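Local coordinates for hypothetical Thioesterase Protein SP_1851 (Streptococcus pneumoniae serotype 4, PDB 4XY5), which is an uncharacterised protein of the hotdog-fold thioesterase superfamily that probably hydrolyses acyl thioesters, possibly of coenzyme A, at residues G26-L39 with K83-V95. The protein carries 1 engineered substitution. Residues are numbered along the deposited sequence; the frame is centred on the assembly and turned at random.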
loop_
_atom_site.group_PDB
_atom_site.type_symbol
_atom_site.label_atom_id
_atom_site.label_comp_id
_atom_site.label_asym_id
_atom_site.label_seq_id
_atom_site.Cartn_x
_atom_site.Cartn_y
_atom_site.Cartn_z
ATOM N N GLY A 26 -19.404 11.321 -6.849
ATOM C CA GLY A 26 -18.389 10.401 -6.372
ATOM C C GLY A 26 -18.075 9.266 -7.324
ATOM O O GLY A 26 -17.426 8.303 -6.942
ATOM N N HIS A 27 -18.521 9.386 -8.567
ATOM C CA HIS A 27 -18.300 8.348 -9.564
ATOM C C HIS A 27 -17.832 8.989 -10.851
ATOM O O HIS A 27 -18.480 9.893 -11.367
ATOM C CB HIS A 27 -19.575 7.546 -9.811
ATOM C CG HIS A 27 -20.036 6.783 -8.611
ATOM N ND1 HIS A 27 -20.652 7.391 -7.538
ATOM C CD2 HIS A 27 -19.944 5.470 -8.300
ATOM C CE1 HIS A 27 -20.935 6.482 -6.623
ATOM N NE2 HIS A 27 -20.515 5.308 -7.059
ATOM N N VAL A 28 -16.701 8.510 -11.359
ATOM C CA VAL A 28 -16.049 9.109 -12.506
ATOM C C VAL A 28 -15.643 8.014 -13.478
ATOM O O VAL A 28 -15.176 6.962 -13.061
ATOM C CB VAL A 28 -14.804 9.919 -12.070
ATOM C CG1 VAL A 28 -13.958 10.312 -13.281
ATOM C CG2 VAL A 28 -15.222 11.144 -11.261
ATOM N N VAL A 29 -15.862 8.247 -14.766
ATOM C CA VAL A 29 -15.357 7.365 -15.816
ATOM C C VAL A 29 -14.681 8.213 -16.899
ATOM O O VAL A 29 -15.304 9.113 -17.469
ATOM C CB VAL A 29 -16.481 6.527 -16.462
ATOM C CG1 VAL A 29 -15.933 5.702 -17.619
ATOM C CG2 VAL A 29 -17.151 5.632 -15.426
ATOM N N VAL A 30 -13.410 7.915 -17.178
ATOM C CA VAL A 30 -12.630 8.639 -18.189
ATOM C C VAL A 30 -11.958 7.623 -19.096
ATOM O O VAL A 30 -11.459 6.610 -18.610
ATOM C CB VAL A 30 -11.562 9.554 -17.544
ATOM C CG1 VAL A 30 -10.669 10.201 -18.611
ATOM C CG2 VAL A 30 -12.218 10.611 -16.661
ATOM N N THR A 31 -11.941 7.882 -20.405
ATOM C CA THR A 31 -11.238 6.999 -21.325
ATOM C C THR A 31 -10.021 7.712 -21.929
ATOM O O THR A 31 -9.967 8.941 -21.980
ATOM C CB THR A 31 -12.154 6.484 -22.448
ATOM O OG1 THR A 31 -12.597 7.582 -23.253
ATOM C CG2 THR A 31 -13.357 5.750 -21.857
ATOM N N THR A 32 -9.030 6.933 -22.343
ATOM C CA THR A 32 -7.816 7.503 -22.914
ATOM C C THR A 32 -7.132 6.454 -23.773
ATOM O O THR A 32 -7.251 5.256 -23.514
ATOM C CB THR A 32 -6.840 8.018 -21.819
ATOM O OG1 THR A 32 -5.770 8.744 -22.436
ATOM C CG2 THR A 32 -6.253 6.873 -20.990
ATOM N N LYS A 33 -6.426 6.902 -24.806
ATOM C CA LYS A 33 -5.732 5.978 -25.689
ATOM C C LYS A 33 -4.247 5.975 -25.392
ATOM O O LYS A 33 -3.635 7.039 -25.327
ATOM C CB LYS A 33 -5.947 6.342 -27.163
ATOM C CG LYS A 33 -5.469 5.233 -28.098
ATOM C CD LYS A 33 -5.690 5.584 -29.557
ATOM C CE LYS A 33 -4.842 6.761 -29.964
ATOM N NZ LYS A 33 -4.976 7.041 -31.417
ATOM N N VAL A 34 -3.682 4.779 -25.230
ATOM C CA VAL A 34 -2.257 4.617 -24.957
ATOM C C VAL A 34 -1.454 5.034 -26.192
ATOM O O VAL A 34 -1.729 4.584 -27.306
ATOM C CB VAL A 34 -1.921 3.167 -24.565
ATOM C CG1 VAL A 34 -0.451 3.020 -24.213
ATOM C CG2 VAL A 34 -2.787 2.720 -23.387
ATOM N N VAL A 35 -0.482 5.919 -25.992
ATOM C CA VAL A 35 0.330 6.426 -27.092
ATOM C C VAL A 35 1.805 6.232 -26.751
ATOM O O VAL A 35 2.135 5.685 -25.686
ATOM C CB VAL A 35 0.017 7.912 -27.397
ATOM C CG1 VAL A 35 -1.370 8.037 -28.020
ATOM C CG2 VAL A 35 0.109 8.766 -26.138
ATOM N N ASN A 36 2.703 6.643 -27.639
ATOM C CA ASN A 36 4.119 6.357 -27.407
ATOM C C ASN A 36 4.653 6.965 -26.116
ATOM O O ASN A 36 5.494 6.370 -25.447
ATOM C CB ASN A 36 4.986 6.845 -28.583
ATOM C CG ASN A 36 6.437 6.383 -28.463
ATOM O OD1 ASN A 36 6.737 5.201 -28.646
ATOM N ND2 ASN A 36 7.336 7.303 -28.150
ATOM N N SER A 37 4.168 8.147 -25.760
ATOM C CA SER A 37 4.670 8.824 -24.565
ATOM C C SER A 37 4.179 8.124 -23.287
ATOM O O SER A 37 4.635 8.439 -22.187
ATOM C CB SER A 37 4.240 10.293 -24.554
ATOM O OG SER A 37 2.829 10.417 -24.534
ATOM N N SER A 38 3.259 7.177 -23.455
ATOM C CA SER A 38 2.702 6.421 -22.335
ATOM C C SER A 38 3.599 5.259 -21.922
ATOM O O SER A 38 3.409 4.694 -20.864
ATOM C CB SER A 38 1.322 5.854 -22.690
ATOM O OG SER A 38 0.485 6.812 -23.319
ATOM N N LEU A 39 4.554 4.887 -22.776
ATOM C CA LEU A 39 5.222 3.590 -22.656
ATOM C C LEU A 39 6.529 3.629 -21.853
ATOM O O LEU A 39 7.121 4.690 -21.674
ATOM C CB LEU A 39 5.517 3.027 -24.060
ATOM C CG LEU A 39 4.341 2.948 -25.039
ATOM C CD1 LEU A 39 4.816 2.476 -26.431
ATOM C CD2 LEU A 39 3.251 2.031 -24.498
ATOM N N LYS A 83 -0.994 -1.711 -23.661
ATOM C CA LYS A 83 -0.206 -1.701 -24.898
ATOM C C LYS A 83 -0.529 -0.490 -25.764
ATOM O O LYS A 83 -1.590 0.109 -25.625
ATOM C CB LYS A 83 -0.457 -2.980 -25.702
ATOM C CG LYS A 83 -0.362 -4.268 -24.901
ATOM C CD LYS A 83 1.065 -4.593 -24.489
ATOM C CE LYS A 83 1.987 -4.677 -25.693
ATOM N NZ LYS A 83 3.404 -4.943 -25.297
ATOM N N LEU A 84 0.385 -0.136 -26.664
ATOM C CA LEU A 84 0.122 0.933 -27.621
ATOM C C LEU A 84 -1.241 0.738 -28.302
ATOM O O LEU A 84 -1.583 -0.374 -28.695
ATOM C CB LEU A 84 1.242 0.997 -28.667
ATOM C CG LEU A 84 1.140 2.153 -29.670
ATOM C CD1 LEU A 84 1.310 3.493 -28.964
ATOM C CD2 LEU A 84 2.149 1.997 -30.798
ATOM N N ASP A 85 -2.016 1.821 -28.361
ATOM C CA ASP A 85 -3.331 1.892 -29.009
ATOM C C ASP A 85 -4.469 1.253 -28.198
ATOM O O ASP A 85 -5.623 1.307 -28.629
ATOM C CB ASP A 85 -3.289 1.275 -30.422
ATOM C CG ASP A 85 -2.547 2.160 -31.436
ATOM O OD1 ASP A 85 -1.739 1.619 -32.222
ATOM O OD2 ASP A 85 -2.780 3.387 -31.467
ATOM N N ASP A 86 -4.168 0.670 -27.034
ATOM C CA ASP A 86 -5.236 0.261 -26.119
ATOM C C ASP A 86 -6.092 1.472 -25.801
ATOM O O ASP A 86 -5.580 2.582 -25.685
ATOM C CB ASP A 86 -4.693 -0.318 -24.802
ATOM C CG ASP A 86 -4.260 -1.767 -24.912
ATOM O OD1 ASP A 86 -4.488 -2.400 -25.968
ATOM O OD2 ASP A 86 -3.694 -2.279 -23.915
ATOM N N VAL A 87 -7.397 1.267 -25.660
ATOM C CA VAL A 87 -8.239 2.285 -25.061
ATOM C C VAL A 87 -8.472 1.850 -23.621
ATOM O O VAL A 87 -8.959 0.745 -23.374
ATOM C CB VAL A 87 -9.568 2.456 -25.803
ATOM C CG1 VAL A 87 -10.480 3.441 -25.056
ATOM C CG2 VAL A 87 -9.299 2.925 -27.218
ATOM N N LEU A 88 -8.063 2.701 -22.685
ATOM C CA LEU A 88 -8.181 2.398 -21.265
ATOM C C LEU A 88 -9.364 3.129 -20.670
ATOM O O LEU A 88 -9.509 4.339 -20.842
ATOM C CB LEU A 88 -6.900 2.791 -20.524
ATOM C CG LEU A 88 -5.626 2.137 -21.037
ATOM C CD1 LEU A 88 -4.421 2.529 -20.171
ATOM C CD2 LEU A 88 -5.802 0.634 -21.092
ATOM N N THR A 89 -10.207 2.388 -19.964
ATOM C CA THR A 89 -11.315 2.983 -19.240
ATOM C C THR A 89 -10.953 3.027 -17.764
ATOM O O THR A 89 -10.712 2.000 -17.161
ATOM C CB THR A 89 -12.610 2.195 -19.439
ATOM O OG1 THR A 89 -12.916 2.155 -20.840
ATOM C CG2 THR A 89 -13.763 2.868 -18.694
ATOM N N ILE A 90 -10.931 4.237 -17.221
ATOM C CA ILE A 90 -10.516 4.509 -15.854
ATOM C C ILE A 90 -11.761 4.848 -15.063
ATOM O O ILE A 90 -12.383 5.881 -15.297
ATOM C CB ILE A 90 -9.528 5.694 -15.785
ATOM C CG1 ILE A 90 -8.525 5.616 -16.934
ATOM C CG2 ILE A 90 -8.830 5.758 -14.396
ATOM C CD1 ILE A 90 -8.078 6.999 -17.434
ATOM N N LYS A 91 -12.128 3.968 -14.143
ATOM C CA LYS A 91 -13.331 4.158 -13.340
ATOM C C LYS A 91 -12.951 4.375 -11.897
ATOM O O LYS A 91 -12.332 3.506 -11.295
ATOM C CB LYS A 91 -14.251 2.941 -13.445
ATOM C CG LYS A 91 -14.664 2.594 -14.869
ATOM C CD LYS A 91 -15.657 1.431 -14.875
ATOM C CE LYS A 91 -16.297 1.260 -16.249
ATOM N NZ LYS A 91 -17.398 0.251 -16.202
ATOM N N GLY A 92 -13.338 5.518 -11.341
ATOM C CA GLY A 92 -13.057 5.795 -9.945
ATOM C C GLY A 92 -14.347 5.993 -9.171
ATOM O O GLY A 92 -15.340 6.509 -9.710
ATOM N N GLU A 93 -14.341 5.581 -7.914
ATOM C CA GLU A 93 -15.486 5.844 -7.064
ATOM C C GLU A 93 -15.051 6.033 -5.624
ATOM O O GLU A 93 -14.046 5.473 -5.190
ATOM C CB GLU A 93 -16.504 4.719 -7.167
ATOM C CG GLU A 93 -16.123 3.468 -6.413
ATOM C CD GLU A 93 -17.229 2.434 -6.419
ATOM O OE1 GLU A 93 -17.456 1.817 -7.481
ATOM O OE2 GLU A 93 -17.875 2.239 -5.367
ATOM N N CYS A 94 -15.801 6.842 -4.888
ATOM C CA CYS A 94 -15.538 7.016 -3.474
ATOM C C CYS A 94 -16.165 5.869 -2.714
ATOM O O CYS A 94 -17.386 5.721 -2.710
ATOM C CB CYS A 94 -16.091 8.342 -2.970
ATOM S SG CYS A 94 -15.645 8.680 -1.265
ATOM N N VAL A 95 -15.338 5.048 -2.084
ATOM C CA VAL A 95 -15.860 3.925 -1.325
ATOM C C VAL A 95 -16.118 4.338 0.107
ATOM O O VAL A 95 -16.951 3.739 0.793
ATOM C CB VAL A 95 -14.910 2.711 -1.356
ATOM C CG1 VAL A 95 -14.750 2.225 -2.769
ATOM C CG2 VAL A 95 -13.579 3.070 -0.759
#
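Val34 and Leu88 meet because Val34 holds CG1 anti to its backbone N (chi1 -177°), which leaves CG2 beside that N and facing Leu88, while Leu88 swings CG beside its own backbone N (chi1 -57°); CG2 of Val34 thus comes to 3.6 Å from Leu88 CD1. The other branch of Val34, CG1, sits 3.4 Å from Lys83 O, so this valine is wedged against the type II turn Lys83-Asp86. Its backbone grips the same turn twice: Val34 N gives a nearly straight bond to Asp86 O, and Val34 O takes one from Asp85 N, which comes from above the carbonyl plane. Inside the turn, Asp86 OD2 accepts Lys83 N at 2.8 Å, from above the carboxylate plane, and Asp86 OD1 is hydrogen-bonded to Gln111 NE2. Leu84 lays CD1 over the backbone of Val35, 3.6 Å from its CA.

From here strands 27-33 and 87-97 run antiparallel, with hydrogen-bonded pairs at Thr32-Leu88, Val30-Ile90 and Val28-Gly92. On the face that carries Val28, Val30, Thr32, Leu88 and Ile90, Ile90 CD1 reaches 4.0 Å from Thr32 CG2, and both Val30 and Ile90 press on Ile57 of helix 47-64. Thr32 OG1 bonds to Asn17 O. The opposite face carries Val29 CG1, 3.7 Å from Thr89 CG2, and then His27, whose CD2 lies 3.7 Å from Glu93 CB. These last two side chains run side by side, pointing the same way, with ring and carboxylate planes inclined rather than stacked; His27 ND1 bonds to Asp25 O. Two neighbouring strands of one antiparallel sheet are thus zipped together, their Val28-Val30-Ile90 side turned to the long helix, as in the hotdog fold, where a curved sheet wraps a central helix.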